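Putative SAM-dependent O-methyltranferase (PDB 4YMH) binds S-adenosyl-L-homocysteine, the demethylated form of S-adenosylmethionine, and probably transfers methyl groups to oxygen atoms of an acceptor substrate. Local coordinates at residues A[19-24]-A[49-54]; A[32-37]-A[76-81]. All coordinates share one frame; numbering follows the deposited sequence.

Contact 1 of 2, residues A[19-24]-A[49-54]. With SAH (S-adenosyl-L-homocysteine), chain E.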
ATOM      1  N   TYR A  19      13.249  10.732   0.094  1.00 17.89           N
ATOM      2  CA  TYR A  19      13.721   9.792  -0.923  1.00 23.44           C
ATOM      3  C   TYR A  19      12.563   9.196  -1.710  1.00 22.05           C
ATOM      4  O   TYR A  19      12.639   9.072  -2.942  1.00 18.82           O
ATOM      5  CB  TYR A  19      14.540   8.660  -0.298  1.00 17.93           C
ATOM      6  CG  TYR A  19      15.213   7.787  -1.338  1.00 20.30           C
ATOM      7  CD1 TYR A  19      16.443   8.146  -1.880  1.00 19.28           C
ATOM      8  CD2 TYR A  19      14.619   6.614  -1.781  1.00 21.08           C
ATOM      9  CE1 TYR A  19      17.068   7.346  -2.840  1.00 20.04           C
ATOM     10  CE2 TYR A  19      15.236   5.809  -2.748  1.00 20.87           C
ATOM     11  CZ  TYR A  19      16.453   6.184  -3.264  1.00 18.48           C
ATOM     12  OH  TYR A  19      17.068   5.398  -4.219  1.00 21.83           O
ATOM     13  N   CYS A  20      11.501   8.810  -1.004  1.00 17.48           N
ATOM     14  CA  CYS A  20      10.319   8.283  -1.682  1.00 17.95           C
ATOM     15  C   CYS A  20       9.700   9.320  -2.617  1.00 23.94           C
ATOM     16  O   CYS A  20       9.286   8.986  -3.734  1.00 20.81           O
ATOM     17  CB  CYS A  20       9.279   7.803  -0.670  1.00 17.31           C
ATOM     18  SG  CYS A  20       9.817   6.332   0.229  1.00 20.39           S
ATOM     19  N   GLU A  21       9.627  10.570  -2.163  1.00 16.56           N
ATOM     20  CA  GLU A  21       9.124  11.655  -3.029  1.00 20.47           C
ATOM     21  C   GLU A  21       9.963  11.862  -4.287  1.00 22.51           C
ATOM     22  O   GLU A  21       9.429  12.100  -5.382  1.00 22.35           O
ATOM     23  CB  GLU A  21       9.084  12.980  -2.263  1.00 30.78           C
ATOM     24  CG  GLU A  21       7.769  13.296  -1.605  1.00 36.76           C
ATOM     25  CD  GLU A  21       7.792  14.656  -0.929  1.00 38.45           C
ATOM     26  OE1 GLU A  21       7.725  15.681  -1.637  1.00 41.31           O
ATOM     27  OE2 GLU A  21       7.889  14.692   0.314  1.00 42.60           O
ATOM     28  N   LYS A  22      11.280  11.840  -4.108  1.00 20.81           N
ATOM     29  CA  LYS A  22      12.229  12.032  -5.207  1.00 22.83           C
ATOM     30  C   LYS A  22      12.093  10.921  -6.242  1.00 21.85           C
ATOM     31  O   LYS A  22      12.251  11.149  -7.439  1.00 23.83           O
ATOM     32  CB  LYS A  22      13.666  12.061  -4.665  1.00 29.68           C
ATOM     33  CG  LYS A  22      14.744  12.326  -5.706  1.00 38.47           C
ATOM     34  CD  LYS A  22      16.137  12.230  -5.085  1.00 49.19           C
ATOM     35  CE  LYS A  22      16.798  10.869  -5.336  1.00 52.20           C
ATOM     36  NZ  LYS A  22      17.295  10.723  -6.738  1.00 58.16           N
ATOM     37  N   ASN A  23      11.791   9.743  -5.743  1.00 23.88           N
ATOM     38  CA  ASN A  23      11.713   8.557  -6.565  1.00 23.20           C
ATOM     39  C   ASN A  23      10.300   8.082  -6.914  1.00 21.47           C
ATOM     40  O   ASN A  23      10.076   6.988  -7.315  1.00 20.78           O
ATOM     41  CB  ASN A  23      12.587   7.465  -5.977  1.00 23.44           C
ATOM     42  CG  ASN A  23      14.053   7.779  -6.091  1.00 31.03           C
ATOM     43  OD1 ASN A  23      14.610   7.663  -7.138  1.00 33.97           O
ATOM     44  ND2 ASN A  23      14.664   8.171  -5.010  1.00 27.17           N
ATOM     45  N   SER A  24       9.354   8.971  -6.761  1.00 20.96           N
ATOM     46  CA  SER A  24       7.983   8.741  -7.195  1.00 19.69           C
ATOM     47  C   SER A  24       7.583   9.903  -8.087  1.00 21.72           C
ATOM     48  O   SER A  24       8.104  11.013  -7.937  1.00 21.45           O
ATOM     49  CB  SER A  24       7.012   8.636  -6.018  1.00 18.53           C
ATOM     50  OG  SER A  24       7.436   7.655  -5.105  1.00 18.28           O
ATOM     51  N   SER A  49      -2.960  15.882   4.132  1.00 34.10           N
ATOM     52  CA  SER A  49      -2.059  14.807   3.723  1.00 31.17           C
ATOM     53  C   SER A  49      -0.736  15.395   3.229  1.00 32.71           C
ATOM     54  O   SER A  49      -0.669  16.582   2.922  1.00 31.93           O
ATOM     55  CB  SER A  49      -2.724  13.943   2.649  1.00 31.70           C
ATOM     56  OG  SER A  49      -3.929  13.374   3.155  1.00 29.38           O
ATOM     57  N   SER A  50       0.315  14.577   3.191  1.00 30.28           N
ATOM     58  CA  SER A  50       1.609  14.978   2.631  1.00 29.12           C
ATOM     59  C   SER A  50       1.603  14.972   1.096  1.00 27.91           C
ATOM     60  O   SER A  50       0.645  14.521   0.470  1.00 24.07           O
ATOM     61  CB  SER A  50       2.709  14.043   3.117  1.00 32.00           C
ATOM     62  OG  SER A  50       2.570  12.772   2.490  1.00 26.36           O
ATOM     63  N   ARG A  51       2.685  15.452   0.492  1.00 26.83           N
ATOM     64  CA  ARG A  51       2.840  15.396  -0.961  1.00 27.63           C
ATOM     65  C   ARG A  51       2.961  13.958  -1.478  1.00 28.13           C
ATOM     66  O   ARG A  51       2.377  13.601  -2.515  1.00 23.09           O
ATOM     67  CB  ARG A  51       4.063  16.207  -1.395  1.00 32.81           C
ATOM     68  CG  ARG A  51       3.933  17.702  -1.136  1.00 38.16           C
ATOM     69  CD  ARG A  51       5.171  18.469  -1.593  1.00 46.02           C
ATOM     70  NE  ARG A  51       5.480  18.249  -3.006  1.00 48.55           N
ATOM     71  CZ  ARG A  51       6.202  19.081  -3.753  1.00 52.13           C
ATOM     72  NH1 ARG A  51       6.679  20.207  -3.235  1.00 52.97           N
ATOM     73  NH2 ARG A  51       6.436  18.799  -5.024  1.00 52.14           N
ATOM     74  N   LEU A  52       3.716  13.133  -0.751  1.00 23.43           N
ATOM     75  CA  LEU A  52       3.877  11.731  -1.132  1.00 20.09           C
ATOM     76  C   LEU A  52       2.514  11.035  -1.122  1.00 20.77           C
ATOM     77  O   LEU A  52       2.185  10.269  -2.034  1.00 21.21           O
ATOM     78  CB  LEU A  52       4.860  11.020  -0.186  1.00 21.12           C
ATOM     79  CG  LEU A  52       5.154   9.548  -0.489  1.00 22.02           C
ATOM     80  CD1 LEU A  52       5.738   9.394  -1.897  1.00 19.56           C
ATOM     81  CD2 LEU A  52       6.114   8.971   0.567  1.00 22.42           C
ATOM     82  N   GLN A  53       1.702  11.325  -0.105  1.00 19.26           N
ATOM     83  CA  GLN A  53       0.359  10.755  -0.044  1.00 19.94           C
ATOM     84  C   GLN A  53      -0.468  11.212  -1.221  1.00 17.37           C
ATOM     85  O   GLN A  53      -1.287  10.455  -1.740  1.00 19.63           O
ATOM     86  CB  GLN A  53      -0.357  11.129   1.259  1.00 21.43           C
ATOM     87  CG  GLN A  53       0.144  10.412   2.483  1.00 28.78           C
ATOM     88  CD  GLN A  53      -0.618  10.820   3.730  1.00 35.43           C
ATOM     89  OE1 GLN A  53      -0.177  11.693   4.474  1.00 36.07           O
ATOM     90  NE2 GLN A  53      -1.775  10.197   3.952  1.00 33.05           N
ATOM     91  N   GLY A  54      -0.260  12.455  -1.652  1.00 19.48           N
ATOM     92  CA  GLY A  54      -0.897  12.942  -2.865  1.00 20.73           C
ATOM     93  C   GLY A  54      -0.550  12.112  -4.094  1.00 19.86           C
ATOM     94  O   GLY A  54      -1.421  11.724  -4.888  1.00 19.65           O
TER
HETATM   95  N   SAH E1001      -8.736  14.766   3.592  1.00 31.95           N
HETATM   96  CA  SAH E1001      -8.003  15.972   3.859  1.00 35.69           C
HETATM   97  CB  SAH E1001      -7.872  16.229   5.358  1.00 32.83           C
HETATM   98  CG  SAH E1001      -9.089  15.928   6.228  1.00 29.14           C
HETATM   99  SD  SAH E1001      -8.817  16.450   7.881  1.00 31.51           S
HETATM  100  C   SAH E1001      -6.624  15.916   3.260  1.00 35.76           C
HETATM  101  O   SAH E1001      -6.019  16.940   3.048  1.00 30.25           O
HETATM  102  OXT SAH E1001      -6.132  14.827   3.004  1.00 36.11           O
HETATM  103  C5' SAH E1001     -10.366  15.975   8.533  1.00 30.17           C
HETATM  104  C4' SAH E1001     -11.529  16.858   8.108  1.00 30.11           C
HETATM  105  O4' SAH E1001     -12.744  16.269   8.533  1.00 33.68           O
HETATM  106  C3' SAH E1001     -11.494  18.224   8.751  1.00 32.92           C
HETATM  107  O3' SAH E1001     -11.582  19.239   7.780  1.00 33.00           O
HETATM  108  C2' SAH E1001     -12.703  18.252   9.649  1.00 31.31           C
HETATM  109  O2' SAH E1001     -13.255  19.521   9.803  1.00 28.94           O
HETATM  110  C1' SAH E1001     -13.632  17.246   9.015  1.00 32.84           C
HETATM  111  N9  SAH E1001     -14.573  16.632   9.962  1.00 33.36           N
HETATM  112  C8  SAH E1001     -14.357  16.297  11.221  1.00 32.96           C
HETATM  113  N7  SAH E1001     -15.437  15.758  11.758  1.00 28.91           N
HETATM  114  C5  SAH E1001     -16.366  15.738  10.834  1.00 30.80           C
HETATM  115  C6  SAH E1001     -17.752  15.287  10.735  1.00 30.09           C
HETATM  116  N6  SAH E1001     -18.320  14.754  11.794  1.00 32.24           N
HETATM  117  N1  SAH E1001     -18.396  15.421   9.579  1.00 29.65           N
HETATM  118  C2  SAH E1001     -17.783  15.951   8.526  1.00 29.99           C
HETATM  119  N3  SAH E1001     -16.534  16.376   8.533  1.00 28.46           N
HETATM  120  C4  SAH E1001     -15.790  16.296   9.642  1.00 31.11           C
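L52 has CG anti to the backbone N (chi1 -178°), and its end comes nearer the last turn of helix 10-22 than its base does: CD2 is 3.6 Å from C20 CB. Its other methyl, CD1, lies 4.0 Å from S24 OG. The hydroxyl of S24 is tied back to the helix end, OG to C20 O at 2.7 Å. The E21 chain is extended beyond CG: CG packs 4.0 Å from L52 CB, while its side chain crosses that of R51 at about a right angle. There E21 OE1 stands 3.7 Å from R51 NE, well out of the guanidinium plane, so this long salt bridge rests on charge rather than on a directed N-H. The receiving helix, 51-64, opens with a capping box, a classic N-terminal motif: Q53 N donates to S50 OG at 3.1 Å, and S50 N returns a nearly straight bond to Q53 OE1 (174°). One residue earlier, S49 OG binds the ligand carboxylate at SAH OXT, 2.6 Å away, which places this helix start at the cofactor pocket. The second subunit also packs here: its F175 lies on C20, and its L221 N bonds to S24 OG, just past the helix end.

Contact 2 of 2, residues A[32-37]-A[76-81]; sequences VEHWEW and SGYSAL. With SAH (S-adenosyl-L-homocysteine), chain E.
The imidazole of H34 carries L81 on one face: CD1 stands over its centre, 4.0 Å from the ring centroid and 12° off the normal, a CH-pi contact. The edge of the same ring faces the turn before helix 78-86, with S76 O and Y78 N near its plane. The Y78 ring has W35 CD1 over one face, offset toward the rim and 3.5 Å from Y78 CE1; at its edge lie H34 CD2 and the ligand oxygen SAH O. The five-membered ring of W35 and the Y78 ring are inclined at 53°, an oblique aromatic pair. Both aromatic residues are also held at their polar ends, W35 NE1 by S49 O and Y78 OH by S50 O.

The bond from CA to CB of H34 points toward the other segment, and NE2 makes a weak, strongly bent hydrogen bond to S76 OG (3.2 Å, 123°). That hydroxyl has a second partner in T38 OG1, on the same helix as H34. G77 sits at the N-cap with a positive phi, a conformation that suits glycine. In the first turn of the helix, S79 OG accepts from the amino group of the ligand, SAH N, at 3.0 Å, and is bonded to E71 as well. A glycine-bearing turn between the first parallel strand, 68-72, and the following helix, set against the amino-acid end of the cofactor, is characteristic of the Rossmann-like class I methyltransferase fold.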
ATOM      1  N   VAL A  32       0.562  21.220  -5.934  1.00 30.62           N
ATOM      2  CA  VAL A  32       1.607  21.716  -5.047  1.00 32.04           C
ATOM      3  C   VAL A  32       1.240  23.115  -4.546  1.00 29.61           C
ATOM      4  O   VAL A  32       1.330  23.408  -3.347  1.00 30.77           O
ATOM      5  CB  VAL A  32       2.977  21.785  -5.744  1.00 36.65           C
ATOM      6  CG1 VAL A  32       4.009  22.412  -4.811  1.00 35.80           C
ATOM      7  CG2 VAL A  32       3.423  20.411  -6.208  1.00 36.08           C
ATOM      8  N   GLU A  33       0.819  23.974  -5.470  1.00 29.91           N
ATOM      9  CA  GLU A  33       0.432  25.337  -5.108  1.00 32.77           C
ATOM     10  C   GLU A  33      -0.709  25.345  -4.080  1.00 34.76           C
ATOM     11  O   GLU A  33      -0.688  26.122  -3.116  1.00 33.13           O
ATOM     12  CB  GLU A  33       0.032  26.134  -6.356  1.00 39.92           C
ATOM     13  CG  GLU A  33      -0.322  27.578  -6.075  1.00 46.75           C
ATOM     14  CD  GLU A  33      -0.630  28.372  -7.335  1.00 56.46           C
ATOM     15  OE1 GLU A  33      -1.131  27.778  -8.312  1.00 58.35           O
ATOM     16  OE2 GLU A  33      -0.362  29.592  -7.350  1.00 62.75           O
ATOM     17  N   HIS A  34      -1.700  24.482  -4.276  1.00 32.73           N
ATOM     18  CA  HIS A  34      -2.786  24.399  -3.303  1.00 35.49           C
ATOM     19  C   HIS A  34      -2.296  23.892  -1.932  1.00 33.91           C
ATOM     20  O   HIS A  34      -2.746  24.364  -0.881  1.00 28.83           O
ATOM     21  CB  HIS A  34      -3.906  23.500  -3.822  1.00 32.29           C
ATOM     22  CG  HIS A  34      -4.995  23.274  -2.828  1.00 33.53           C
ATOM     23  ND1 HIS A  34      -5.920  24.244  -2.498  1.00 36.32           N
ATOM     24  CD2 HIS A  34      -5.299  22.195  -2.069  1.00 34.68           C
ATOM     25  CE1 HIS A  34      -6.747  23.768  -1.587  1.00 35.71           C
ATOM     26  NE2 HIS A  34      -6.390  22.527  -1.305  1.00 32.45           N
ATOM     27  N   TRP A  35      -1.374  22.937  -1.953  1.00 32.55           N
ATOM     28  CA  TRP A  35      -0.836  22.351  -0.723  1.00 33.23           C
ATOM     29  C   TRP A  35      -0.103  23.423   0.090  1.00 36.27           C
ATOM     30  O   TRP A  35      -0.358  23.619   1.297  1.00 35.45           O
ATOM     31  CB  TRP A  35       0.090  21.182  -1.084  1.00 31.49           C
ATOM     32  CG  TRP A  35       0.560  20.331   0.054  1.00 32.21           C
ATOM     33  CD1 TRP A  35      -0.123  19.313   0.660  1.00 28.46           C
ATOM     34  CD2 TRP A  35       1.840  20.393   0.695  1.00 39.58           C
ATOM     35  NE1 TRP A  35       0.648  18.748   1.647  1.00 31.94           N
ATOM     36  CE2 TRP A  35       1.857  19.393   1.691  1.00 40.01           C
ATOM     37  CE3 TRP A  35       2.972  21.200   0.527  1.00 44.25           C
ATOM     38  CZ2 TRP A  35       2.956  19.184   2.519  1.00 43.92           C
ATOM     39  CZ3 TRP A  35       4.065  20.988   1.347  1.00 47.95           C
ATOM     40  CH2 TRP A  35       4.049  19.987   2.332  1.00 48.84           C
ATOM     41  N   GLU A  36       0.780  24.146  -0.595  1.00 32.73           N
ATOM     42  CA  GLU A  36       1.542  25.228   0.018  1.00 33.42           C
ATOM     43  C   GLU A  36       0.633  26.340   0.543  1.00 41.16           C
ATOM     44  O   GLU A  36       0.834  26.870   1.646  1.00 43.01           O
ATOM     45  CB  GLU A  36       2.547  25.801  -0.981  1.00 51.64           C
ATOM     46  CG  GLU A  36       3.636  24.827  -1.405  1.00 52.95           C
ATOM     47  CD  GLU A  36       4.666  24.572  -0.313  1.00 59.81           C
ATOM     48  OE1 GLU A  36       4.647  25.282   0.718  1.00 63.54           O
ATOM     49  OE2 GLU A  36       5.501  23.661  -0.489  1.00 60.88           O
ATOM     50  N   TRP A  37      -0.365  26.689  -0.260  1.00 42.15           N
ATOM     51  CA  TRP A  37      -1.322  27.721   0.110  1.00 41.42           C
ATOM     52  C   TRP A  37      -2.088  27.337   1.363  1.00 42.25           C
ATOM     53  O   TRP A  37      -2.349  28.179   2.226  1.00 42.25           O
ATOM     54  CB  TRP A  37      -2.300  27.971  -1.032  1.00 42.47           C
ATOM     55  CG  TRP A  37      -3.450  28.859  -0.660  1.00 48.27           C
ATOM     56  CD1 TRP A  37      -3.494  30.220  -0.735  1.00 52.40           C
ATOM     57  CD2 TRP A  37      -4.727  28.442  -0.171  1.00 49.17           C
ATOM     58  NE1 TRP A  37      -4.721  30.677  -0.317  1.00 53.18           N
ATOM     59  CE2 TRP A  37      -5.496  29.605   0.032  1.00 53.01           C
ATOM     60  CE3 TRP A  37      -5.295  27.197   0.115  1.00 49.42           C
ATOM     61  CZ2 TRP A  37      -6.803  29.559   0.509  1.00 54.48           C
ATOM     62  CZ3 TRP A  37      -6.593  27.152   0.592  1.00 50.57           C
ATOM     63  CH2 TRP A  37      -7.334  28.326   0.781  1.00 53.42           C
ATOM     64  N   SER A  76      -9.248  21.253   3.344  1.00 26.57           N
ATOM     65  CA  SER A  76      -9.059  22.343   2.372  1.00 30.57           C
ATOM     66  C   SER A  76      -9.216  21.897   0.910  1.00 27.75           C
ATOM     67  O   SER A  76      -9.050  22.700  -0.009  1.00 30.68           O
ATOM     68  CB  SER A  76      -7.691  22.999   2.554  1.00 33.53           C
ATOM     69  OG  SER A  76      -6.677  22.273   1.872  1.00 37.42           O
ATOM     70  N   GLY A  77      -9.553  20.630   0.698  1.00 23.63           N
ATOM     71  CA  GLY A  77      -9.782  20.110  -0.640  1.00 22.87           C
ATOM     72  C   GLY A  77      -8.597  19.412  -1.300  1.00 24.44           C
ATOM     73  O   GLY A  77      -8.690  18.989  -2.452  1.00 23.73           O
ATOM     74  N   TYR A  78      -7.481  19.297  -0.589  1.00 22.84           N
ATOM     75  CA  TYR A  78      -6.270  18.682  -1.149  1.00 23.37           C
ATOM     76  C   TYR A  78      -6.485  17.262  -1.667  1.00 24.87           C
ATOM     77  O   TYR A  78      -6.100  16.946  -2.804  1.00 19.59           O
ATOM     78  CB  TYR A  78      -5.148  18.675  -0.103  1.00 25.27           C
ATOM     79  CG  TYR A  78      -3.883  17.950  -0.531  1.00 22.79           C
ATOM     80  CD1 TYR A  78      -3.069  18.464  -1.538  1.00 25.08           C
ATOM     81  CD2 TYR A  78      -3.493  16.759   0.085  1.00 21.25           C
ATOM     82  CE1 TYR A  78      -1.911  17.808  -1.925  1.00 24.98           C
ATOM     83  CE2 TYR A  78      -2.330  16.095  -0.301  1.00 21.30           C
ATOM     84  CZ  TYR A  78      -1.546  16.628  -1.306  1.00 22.72           C
ATOM     85  OH  TYR A  78      -0.385  15.988  -1.706  1.00 23.57           O
ATOM     86  N   SER A  79      -7.093  16.398  -0.853  1.00 23.70           N
ATOM     87  CA  SER A  79      -7.272  15.014  -1.295  1.00 22.93           C
ATOM     88  C   SER A  79      -8.362  14.931  -2.368  1.00 25.68           C
ATOM     89  O   SER A  79      -8.238  14.143  -3.299  1.00 20.42           O
ATOM     90  CB  SER A  79      -7.569  14.062  -0.120  1.00 25.88           C
ATOM     91  OG  SER A  79      -8.684  14.462   0.650  1.00 25.33           O
ATOM     92  N   ALA A  80      -9.402  15.762  -2.276  1.00 22.78           N
ATOM     93  CA  ALA A  80     -10.390  15.827  -3.359  1.00 24.49           C
ATOM     94  C   ALA A  80      -9.740  16.212  -4.695  1.00 27.39           C
ATOM     95  O   ALA A  80     -10.072  15.640  -5.737  1.00 28.38           O
ATOM     96  CB  ALA A  80     -11.513  16.819  -3.015  1.00 26.24           C
ATOM     97  N   LEU A  81      -8.820  17.175  -4.671  1.00 23.79           N
ATOM     98  CA  LEU A  81      -8.156  17.585  -5.902  1.00 23.06           C
ATOM     99  C   LEU A  81      -7.181  16.507  -6.389  1.00 25.14           C
ATOM    100  O   LEU A  81      -6.969  16.363  -7.603  1.00 24.61           O
ATOM    101  CB  LEU A  81      -7.434  18.924  -5.717  1.00 24.91           C
ATOM    102  CG  LEU A  81      -8.382  20.124  -5.537  1.00 27.82           C
ATOM    103  CD1 LEU A  81      -7.622  21.380  -5.103  1.00 29.97           C
ATOM    104  CD2 LEU A  81      -9.163  20.386  -6.823  1.00 23.24           C
TER
HETATM  105  N   SAH E1001      -8.736  14.766   3.592  1.00 31.95           N
HETATM  106  CA  SAH E1001      -8.003  15.972   3.859  1.00 35.69           C
HETATM  107  CB  SAH E1001      -7.872  16.229   5.358  1.00 32.83           C
HETATM  108  CG  SAH E1001      -9.089  15.928   6.228  1.00 29.14           C
HETATM  109  SD  SAH E1001      -8.817  16.450   7.881  1.00 31.51           S
HETATM  110  C   SAH E1001      -6.624  15.916   3.260  1.00 35.76           C
HETATM  111  O   SAH E1001      -6.019  16.940   3.048  1.00 30.25           O
HETATM  112  OXT SAH E1001      -6.132  14.827   3.004  1.00 36.11           O
HETATM  113  C5' SAH E1001     -10.366  15.975   8.533  1.00 30.17           C
HETATM  114  C4' SAH E1001     -11.529  16.858   8.108  1.00 30.11           C
HETATM  115  O4' SAH E1001     -12.744  16.269   8.533  1.00 33.68           O
HETATM  116  C3' SAH E1001     -11.494  18.224   8.751  1.00 32.92           C
HETATM  117  O3' SAH E1001     -11.582  19.239   7.780  1.00 33.00           O
HETATM  118  C2' SAH E1001     -12.703  18.252   9.649  1.00 31.31           C
HETATM  119  O2' SAH E1001     -13.255  19.521   9.803  1.00 28.94           O
HETATM  120  C1' SAH E1001     -13.632  17.246   9.015  1.00 32.84           C
HETATM  121  N9  SAH E1001     -14.573  16.632   9.962  1.00 33.36           N
HETATM  122  C8  SAH E1001     -14.357  16.297  11.221  1.00 32.96           C
HETATM  123  N7  SAH E1001     -15.437  15.758  11.758  1.00 28.91           N
HETATM  124  C5  SAH E1001     -16.366  15.738  10.834  1.00 30.80           C
HETATM  125  C6  SAH E1001     -17.752  15.287  10.735  1.00 30.09           C
HETATM  126  N6  SAH E1001     -18.320  14.754  11.794  1.00 32.24           N
HETATM  127  N1  SAH E1001     -18.396  15.421   9.579  1.00 29.65           N
HETATM  128  C2  SAH E1001     -17.783  15.951   8.526  1.00 29.99           C
HETATM  129  N3  SAH E1001     -16.534  16.376   8.533  1.00 28.46           N
HETATM  130  C4  SAH E1001     -15.790  16.296   9.642  1.00 31.11           C

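In the fold
Contacts 1 and 2 are both buried, and both touch SAH. Contact 1 joins helix 10-22 to helix 51-64 and lies at the subunit interface; contact 2 joins helix 29-41 to helix 78-86, with no other protein chain on its segments. Their segments alternate along the chain, and their centres are about 14 Å apart. Leucine packing and a long ion pair characterise contact 1, aromatic and imidazole packing contact 2. The start of helix 51-64 is shared ground, belonging to contact 1 and touched by the aromatic residues of contact 2. At the ligand, contact 1 serves the carboxylate and contact 2 the amino group, each through a serine hydroxyl.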